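Minor fimbrium tip subunit Mfa3 (Porphyromonas gingivalis ATCC 33277, PDB 5NF4) forms part of the tip of the minor fimbriae, surface filaments that mediate biofilm formation and adhesion to host cells and other oral bacteria. Local coordinates at residues 286-299 with 333-345. Numbering follows the deposited sequence.
Sequences LVYDVPIITHEGAI and LPDKIEVKYSICD
Strands 287-291 and 337-345 run nearly parallel, at 18°, with axes 9.8 Å apart at their closest, so side chains rather than backbone bonds fill the space between them. The side chains of Tyr288 and Ile337 lie alongside one another, head to tail. Ile337 CG2 sits almost straight above the centre of one face of the Tyr288 ring in a CH-pi contact, 3.7 Å from the centroid. A chi1 of 65° tucks Ile337 CG1 over its own backbone, and the extended chain beyond it carries CD1 to Tyr288 CB and Val290 CG2. The hydroxyl end of Tyr288 reaches the turn before strand 337-345, where Asp335 O lies at the ring edge.

Farther along, Tyr341 spans the gap to the chain that follows strand 287-291. Its CG is anti to the backbone N, and the ring points its hydroxyl at the backbone of residues 293-295. Tyr341 OH accepts a bond from His295 N at 3.0 Å (152° at the hydrogen). It also gives a weak one to Ile293 O at 2.7 Å. The hydroxyl thus both accepts and, weakly, donates. Ile293 CG1 packs against Tyr341 CZ at 4.0 Å. Within the loop, His295 NE2 hydrogen-bonds Ala298 O at 2.9 Å; the oxygen lies in the imidazole plane, while the nitrogen stands above the carbonyl plane. Ile343 CD1 meets Thr294 CG2 at 3.7 Å. Thr294 OG1 hydrogen-bonds Thr319 O, and Glu296 OE2 forms a salt bridge with Arg324.

The spacing is consistent with two facing layers of a beta-sandwich, as in fimbrillin-type domains. Strand 287-291 pairs with 277-282, and strand 337-345 with 324-332. Helix 304-308 adds Tyr304 beside Val290 and Tyr341, and Phe307 beside Ile293 and Ile299.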
loop_
_atom_site.group_PDB
_atom_site.type_symbol
_atom_site.label_atom_id
_atom_site.label_comp_id
_atom_site.label_asym_id
_atom_site.label_seq_id
_atom_site.Cartn_x
_atom_site.Cartn_y
_atom_site.Cartn_z
ATOM N N LEU A 286 -18.760 -25.162 -6.851
ATOM C CA LEU A 286 -17.806 -25.378 -5.777
ATOM C C LEU A 286 -17.114 -24.059 -5.434
ATOM O O LEU A 286 -16.877 -23.226 -6.312
ATOM C CB LEU A 286 -16.777 -26.433 -6.190
ATOM C CG LEU A 286 -17.320 -27.807 -6.582
ATOM C CD1 LEU A 286 -16.260 -28.604 -7.321
ATOM C CD2 LEU A 286 -17.765 -28.531 -5.336
ATOM N N VAL A 287 -16.821 -23.873 -4.147
ATOM C CA VAL A 287 -16.223 -22.664 -3.633
ATOM C C VAL A 287 -14.988 -23.015 -2.817
ATOM O O VAL A 287 -14.990 -23.967 -2.051
ATOM C CB VAL A 287 -17.249 -21.880 -2.774
ATOM C CG1 VAL A 287 -16.648 -20.591 -2.253
ATOM C CG2 VAL A 287 -18.498 -21.575 -3.588
ATOM N N TYR A 288 -13.922 -22.238 -2.988
ATOM C CA TYR A 288 -12.670 -22.448 -2.291
ATOM C C TYR A 288 -12.255 -21.141 -1.693
ATOM O O TYR A 288 -12.188 -20.137 -2.405
ATOM C CB TYR A 288 -11.580 -22.941 -3.237
ATOM C CG TYR A 288 -11.889 -24.257 -3.910
ATOM C CD1 TYR A 288 -12.590 -24.300 -5.114
ATOM C CD2 TYR A 288 -11.460 -25.457 -3.358
ATOM C CE1 TYR A 288 -12.867 -25.510 -5.745
ATOM C CE2 TYR A 288 -11.719 -26.658 -3.981
ATOM C CZ TYR A 288 -12.430 -26.682 -5.170
ATOM O OH TYR A 288 -12.670 -27.874 -5.771
ATOM N N ASP A 289 -11.974 -21.143 -0.397
ATOM C CA ASP A 289 -11.486 -19.942 0.272
ATOM C C ASP A 289 -9.997 -20.068 0.536
ATOM O O ASP A 289 -9.517 -21.075 1.052
ATOM C CB ASP A 289 -12.231 -19.701 1.572
ATOM C CG ASP A 289 -13.688 -19.310 1.359
ATOM O OD1 ASP A 289 -14.027 -18.756 0.296
ATOM O OD2 ASP A 289 -14.491 -19.527 2.284
ATOM N N VAL A 290 -9.264 -19.041 0.136
ATOM C CA VAL A 290 -7.820 -19.045 0.220
ATOM C C VAL A 290 -7.414 -17.861 1.080
ATOM O O VAL A 290 -7.433 -16.731 0.627
ATOM C CB VAL A 290 -7.173 -18.939 -1.141
ATOM C CG1 VAL A 290 -5.624 -19.000 -1.045
ATOM C CG2 VAL A 290 -7.716 -20.056 -2.064
ATOM N N PRO A 291 -7.086 -18.117 2.341
ATOM C CA PRO A 291 -6.622 -17.019 3.209
ATOM C C PRO A 291 -5.327 -16.436 2.672
ATOM O O PRO A 291 -4.480 -17.173 2.170
ATOM C CB PRO A 291 -6.422 -17.703 4.571
ATOM C CG PRO A 291 -7.223 -18.954 4.501
ATOM C CD PRO A 291 -7.110 -19.401 3.056
ATOM N N ILE A 292 -5.187 -15.123 2.795
ATOM C CA ILE A 292 -3.999 -14.401 2.357
ATOM C C ILE A 292 -3.077 -14.217 3.562
ATOM O O ILE A 292 -3.547 -13.867 4.642
ATOM C CB ILE A 292 -4.419 -13.061 1.736
ATOM C CG1 ILE A 292 -5.244 -13.317 0.470
ATOM C CG2 ILE A 292 -3.203 -12.202 1.416
ATOM C CD1 ILE A 292 -6.023 -12.102 0.019
ATOM N N ILE A 293 -1.798 -14.541 3.395
ATOM C CA ILE A 293 -0.815 -14.435 4.475
ATOM C C ILE A 293 0.409 -13.685 4.004
ATOM O O ILE A 293 0.612 -13.524 2.801
ATOM C CB ILE A 293 -0.377 -15.806 4.986
ATOM C CG1 ILE A 293 0.526 -16.529 3.958
ATOM C CG2 ILE A 293 -1.587 -16.658 5.259
ATOM C CD1 ILE A 293 0.919 -17.943 4.357
ATOM N N THR A 294 1.213 -13.243 4.968
ATOM C CA THR A 294 2.548 -12.742 4.705
ATOM C C THR A 294 3.535 -13.741 5.263
ATOM O O THR A 294 3.660 -13.901 6.481
ATOM C CB THR A 294 2.779 -11.349 5.348
ATOM O OG1 THR A 294 1.875 -10.402 4.760
ATOM C CG2 THR A 294 4.189 -10.911 5.136
ATOM N N HIS A 295 4.250 -14.412 4.367
ATOM C CA HIS A 295 5.236 -15.405 4.763
ATOM C C HIS A 295 6.403 -15.438 3.812
ATOM O O HIS A 295 6.218 -15.657 2.618
ATOM C CB HIS A 295 4.581 -16.790 4.819
ATOM C CG HIS A 295 5.486 -17.845 5.355
ATOM N ND1 HIS A 295 5.764 -17.974 6.698
ATOM C CD2 HIS A 295 6.197 -18.810 4.727
ATOM C CE1 HIS A 295 6.610 -18.974 6.872
ATOM N NE2 HIS A 295 6.883 -19.499 5.693
ATOM N N GLU A 296 7.595 -15.162 4.348
ATOM C CA GLU A 296 8.855 -15.244 3.619
ATOM C C GLU A 296 9.427 -16.643 3.748
ATOM O O GLU A 296 9.356 -17.262 4.809
ATOM C CB GLU A 296 9.885 -14.241 4.167
ATOM C CG GLU A 296 9.370 -12.828 4.376
ATOM C CD GLU A 296 9.159 -12.076 3.077
ATOM O OE1 GLU A 296 9.697 -12.517 2.036
ATOM O OE2 GLU A 296 8.456 -11.039 3.104
ATOM N N GLY A 297 10.021 -17.131 2.673
ATOM C CA GLY A 297 10.744 -18.386 2.744
ATOM C C GLY A 297 9.824 -19.573 2.646
ATOM O O GLY A 297 8.659 -19.438 2.299
ATOM N N ALA A 298 10.351 -20.743 2.969
ATOM C CA ALA A 298 9.620 -21.981 2.753
ATOM C C ALA A 298 8.426 -22.109 3.682
ATOM O O ALA A 298 8.487 -21.752 4.857
ATOM C CB ALA A 298 10.535 -23.165 2.932
ATOM N N ILE A 299 7.345 -22.653 3.144
ATOM C CA ILE A 299 6.135 -22.862 3.917
ATOM C C ILE A 299 6.262 -24.121 4.770
ATOM O O ILE A 299 6.645 -25.174 4.266
ATOM C CB ILE A 299 4.917 -22.957 2.997
ATOM C CG1 ILE A 299 4.550 -21.558 2.506
ATOM C CG2 ILE A 299 3.734 -23.601 3.719
ATOM C CD1 ILE A 299 4.115 -21.527 1.087
ATOM N N LEU A 333 -8.534 -28.125 -10.552
ATOM C CA LEU A 333 -8.786 -29.488 -10.969
ATOM C C LEU A 333 -10.241 -29.792 -10.654
ATOM O O LEU A 333 -10.907 -28.980 -10.017
ATOM C CB LEU A 333 -7.814 -30.434 -10.267
ATOM C CG LEU A 333 -6.380 -29.885 -10.293
ATOM C CD1 LEU A 333 -5.442 -30.803 -9.546
ATOM C CD2 LEU A 333 -5.920 -29.687 -11.743
ATOM N N PRO A 334 -10.748 -30.943 -11.132
ATOM C CA PRO A 334 -12.176 -31.257 -11.033
ATOM C C PRO A 334 -12.723 -31.142 -9.619
ATOM O O PRO A 334 -13.758 -30.508 -9.416
ATOM C CB PRO A 334 -12.248 -32.706 -11.526
ATOM C CG PRO A 334 -11.082 -32.838 -12.455
ATOM C CD PRO A 334 -9.999 -32.007 -11.821
ATOM N N ASP A 335 -12.009 -31.728 -8.663
ATOM C CA ASP A 335 -12.469 -31.809 -7.278
ATOM C C ASP A 335 -11.646 -31.003 -6.267
ATOM O O ASP A 335 -11.956 -31.013 -5.078
ATOM C CB ASP A 335 -12.467 -33.267 -6.844
ATOM C CG ASP A 335 -11.079 -33.883 -6.915
ATOM O OD1 ASP A 335 -10.332 -33.565 -7.873
ATOM O OD2 ASP A 335 -10.728 -34.671 -6.010
ATOM N N LYS A 336 -10.596 -30.315 -6.714
ATOM C CA LYS A 336 -9.743 -29.570 -5.797
ATOM C C LYS A 336 -8.997 -28.436 -6.490
ATOM O O LYS A 336 -9.055 -28.301 -7.720
ATOM C CB LYS A 336 -8.720 -30.502 -5.145
ATOM C CG LYS A 336 -7.858 -31.227 -6.176
ATOM C CD LYS A 336 -6.660 -31.915 -5.561
ATOM C CE LYS A 336 -5.594 -30.910 -5.163
ATOM N NZ LYS A 336 -4.273 -31.572 -4.986
ATOM N N ILE A 337 -8.299 -27.636 -5.686
ATOM C CA ILE A 337 -7.345 -26.671 -6.215
ATOM C C ILE A 337 -5.985 -26.892 -5.599
ATOM O O ILE A 337 -5.852 -27.494 -4.530
ATOM C CB ILE A 337 -7.797 -25.213 -5.983
ATOM C CG1 ILE A 337 -7.844 -24.875 -4.485
ATOM C CG2 ILE A 337 -9.148 -25.016 -6.679
ATOM C CD1 ILE A 337 -7.995 -23.384 -4.160
ATOM N N GLU A 338 -4.971 -26.416 -6.308
ATOM C CA GLU A 338 -3.617 -26.407 -5.796
ATOM C C GLU A 338 -3.202 -24.965 -5.825
ATOM O O GLU A 338 -3.552 -24.248 -6.752
ATOM C CB GLU A 338 -2.696 -27.280 -6.642
ATOM C CG GLU A 338 -3.160 -28.709 -6.756
ATOM C CD GLU A 338 -2.139 -29.564 -7.458
ATOM O OE1 GLU A 338 -1.173 -28.999 -8.008
ATOM O OE2 GLU A 338 -2.290 -30.792 -7.436
ATOM N N VAL A 339 -2.503 -24.531 -4.790
ATOM C CA VAL A 339 -2.097 -23.134 -4.689
ATOM C C VAL A 339 -0.629 -23.024 -4.381
ATOM O O VAL A 339 -0.158 -23.627 -3.426
ATOM C CB VAL A 339 -2.882 -22.391 -3.590
ATOM C CG1 VAL A 339 -2.467 -20.918 -3.559
ATOM C CG2 VAL A 339 -4.355 -22.501 -3.816
ATOM N N LYS A 340 0.084 -22.257 -5.202
ATOM C CA LYS A 340 1.461 -21.850 -4.908
ATOM C C LYS A 340 1.472 -20.346 -4.710
ATOM O O LYS A 340 0.664 -19.633 -5.310
ATOM C CB LYS A 340 2.406 -22.258 -6.035
ATOM C CG LYS A 340 2.596 -23.763 -6.194
ATOM C CD LYS A 340 3.187 -24.374 -4.940
ATOM C CE LYS A 340 3.362 -25.879 -5.050
ATOM N NZ LYS A 340 4.574 -26.243 -5.824
ATOM N N TYR A 341 2.403 -19.884 -3.870
ATOM C CA TYR A 341 2.386 -18.532 -3.328
ATOM C C TYR A 341 3.766 -17.923 -3.277
ATOM O O TYR A 341 4.761 -18.607 -3.021
ATOM C CB TYR A 341 1.796 -18.564 -1.927
ATOM C CG TYR A 341 2.129 -17.407 -0.988
ATOM C CD1 TYR A 341 1.321 -16.284 -0.932
ATOM C CD2 TYR A 341 3.231 -17.473 -0.127
ATOM C CE1 TYR A 341 1.609 -15.233 -0.037
ATOM C CE2 TYR A 341 3.520 -16.444 0.757
ATOM C CZ TYR A 341 2.708 -15.330 0.795
ATOM O OH TYR A 341 2.968 -14.290 1.654
ATOM N N SER A 342 3.808 -16.621 -3.503
ATOM C CA SER A 342 4.991 -15.830 -3.189
ATOM C C SER A 342 4.586 -14.414 -2.800
ATOM O O SER A 342 3.518 -13.944 -3.153
ATOM C CB SER A 342 5.958 -15.825 -4.373
ATOM O OG SER A 342 5.345 -15.307 -5.531
ATOM N N ILE A 343 5.426 -13.744 -2.015
ATOM C CA ILE A 343 5.221 -12.339 -1.723
ATOM C C ILE A 343 6.481 -11.607 -2.162
ATOM O O ILE A 343 7.585 -12.100 -1.981
ATOM C CB ILE A 343 4.924 -12.112 -0.228
ATOM C CG1 ILE A 343 4.609 -10.645 0.040
ATOM C CG2 ILE A 343 6.052 -12.677 0.616
ATOM C CD1 ILE A 343 4.342 -10.340 1.513
ATOM N N CYS A 344 6.327 -10.461 -2.799
ATOM C CA CYS A 344 7.508 -9.689 -3.160
ATOM C C CYS A 344 7.226 -8.209 -3.084
ATOM O O CYS A 344 6.124 -7.790 -2.777
ATOM C CB CYS A 344 7.997 -10.067 -4.558
ATOM S SG CYS A 344 6.772 -9.949 -5.841
ATOM N N ASP A 345 8.255 -7.410 -3.319
ATOM C CA ASP A 345 8.071 -5.974 -3.392
ATOM C C ASP A 345 7.284 -5.651 -4.648
ATOM O O ASP A 345 7.267 -6.428 -5.612
ATOM C CB ASP A 345 9.419 -5.238 -3.394
ATOM C CG ASP A 345 10.044 -5.150 -2.010
ATOM O OD1 ASP A 345 9.296 -5.081 -1.005
ATOM O OD2 ASP A 345 11.293 -5.135 -1.930
#